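Side-chain contact in putative 6-phosphogluconolactonase (Neisseria gonorrhoeae, PDB 3LHI), which probably hydrolyses 6-phosphogluconolactone to 6-phosphogluconate, the second step in the oxidative stage of the pentose phosphate pathway: residues D20-A23 with D24-G28. Residues are numbered along the deposited sequence; the frame is centred on the assembly and turned at random.
Sequences DAVA and DALQG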
loop_
_atom_site.group_PDB
_atom_site.type_symbol
_atom_site.label_atom_id
_atom_site.label_comp_id
_atom_site.label_asym_id
_atom_site.label_seq_id
_atom_site.Cartn_x
_atom_site.Cartn_y
_atom_site.Cartn_z
ATOM N N ASP A 20 7.606 5.288 -13.468
ATOM C CA ASP A 20 8.714 6.210 -13.670
ATOM C C ASP A 20 8.912 7.046 -12.395
ATOM O O ASP A 20 10.039 7.224 -11.918
ATOM C CB ASP A 20 8.469 7.134 -14.851
ATOM C CG ASP A 20 8.500 6.429 -16.193
ATOM O OD1 ASP A 20 8.939 5.276 -16.303
ATOM O OD2 ASP A 20 8.010 7.107 -17.165
ATOM N N ALA A 21 7.824 7.567 -11.835
ATOM C CA ALA A 21 7.898 8.414 -10.645
ATOM C C ALA A 21 8.346 7.614 -9.432
ATOM O O ALA A 21 9.131 8.108 -8.617
ATOM C CB ALA A 21 6.543 9.105 -10.379
ATOM N N VAL A 22 7.833 6.389 -9.275
ATOM C CA VAL A 22 8.224 5.556 -8.149
ATOM C C VAL A 22 9.691 5.146 -8.250
ATOM O O VAL A 22 10.406 5.173 -7.234
ATOM C CB VAL A 22 7.251 4.333 -8.036
ATOM C CG1 VAL A 22 7.851 3.264 -7.115
ATOM C CG2 VAL A 22 5.860 4.768 -7.630
ATOM N N ALA A 23 10.162 4.788 -9.447
ATOM C CA ALA A 23 11.545 4.455 -9.626
ATOM C C ALA A 23 12.441 5.645 -9.270
ATOM O O ALA A 23 13.459 5.459 -8.589
ATOM C CB ALA A 23 11.815 3.987 -11.064
ATOM N N ASP A 24 12.027 6.841 -9.665
ATOM C CA ASP A 24 12.830 8.035 -9.328
ATOM C C ASP A 24 12.854 8.252 -7.802
ATOM O O ASP A 24 13.899 8.588 -7.215
ATOM C CB ASP A 24 12.290 9.272 -10.006
ATOM C CG ASP A 24 12.620 9.329 -11.488
ATOM O OD1 ASP A 24 13.458 8.523 -11.982
ATOM O OD2 ASP A 24 11.992 10.198 -12.146
ATOM N N ALA A 25 11.735 8.020 -7.127
ATOM C CA ALA A 25 11.690 8.196 -5.653
ATOM C C ALA A 25 12.563 7.131 -4.972
ATOM O O ALA A 25 13.301 7.402 -4.015
ATOM C CB ALA A 25 10.223 8.118 -5.172
ATOM N N LEU A 26 12.512 5.878 -5.433
ATOM C CA LEU A 26 13.377 4.847 -4.909
ATOM C C LEU A 26 14.849 5.189 -5.107
ATOM O O LEU A 26 15.679 4.975 -4.234
ATOM C CB LEU A 26 13.040 3.490 -5.493
ATOM C CG LEU A 26 11.696 2.909 -5.028
ATOM C CD1 LEU A 26 11.372 1.647 -5.911
ATOM C CD2 LEU A 26 11.659 2.535 -3.540
ATOM N N GLN A 27 15.171 5.701 -6.279
ATOM C CA GLN A 27 16.547 6.079 -6.605
ATOM C C GLN A 27 17.025 7.132 -5.628
ATOM O O GLN A 27 18.210 7.067 -5.198
ATOM C CB GLN A 27 16.697 6.525 -8.050
ATOM C CG GLN A 27 18.189 6.717 -8.391
ATOM C CD GLN A 27 18.963 5.438 -8.286
ATOM O OE1 GLN A 27 18.617 4.451 -8.959
ATOM N NE2 GLN A 27 20.052 5.425 -7.489
ATOM N N GLY A 28 16.166 8.074 -5.287
ATOM C CA GLY A 28 16.558 9.119 -4.334
ATOM C C GLY A 28 16.897 8.546 -2.965
ATOM O O GLY A 28 17.904 8.952 -2.351
HETATM O O HOH W 1 12.186 6.434 -13.791
#
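The carbonyl oxygen of D20 is gripped twice: D24 N donates to D20 O over 3.0 Å, and a water donates a second hydrogen bond to it, also at 3.0 Å from D20 O. That water gives its other hydrogen to D24 OD1, 3.0 Å away, bridging the carbonyl to the carboxylate one turn on. The two residues lie in the amphipathic helix 11-33, which packs against the parallel strands of the Rossmann-like sheet. A chi1 of -75° sets D24 CG opposite its own carbonyl carbon, which folds the carboxylate back over the preceding turn and brings D24 CG within 3.4 Å of D20 O. The carboxylate of D20 is engaged differently, in a salt bridge from OD1 to K56 and a hydrogen bond from Q16.

Regular alpha-helical bonding continues through A21 with A25, V22 with L26 and A23 with Q27. The straightest of the four i to i+4 bonds runs from L26 N to V22 O, 2.9 Å long with an N-H...O angle of 169°. On the buried side the side chains of V22 and L26 run next to each other and pack on the sheet, where both touch L38 of strand 36-40; V22 also meets I132 and F190, and L26 meets V130. Smaller groups fill the flank, A21 against F190 and A25 against V130. A chi1 of 165° turns V22 CG1 away from the backbone N, and this methyl is the branch that meets the leucine, with V22 CG1 4.1 Å from L26 CD1.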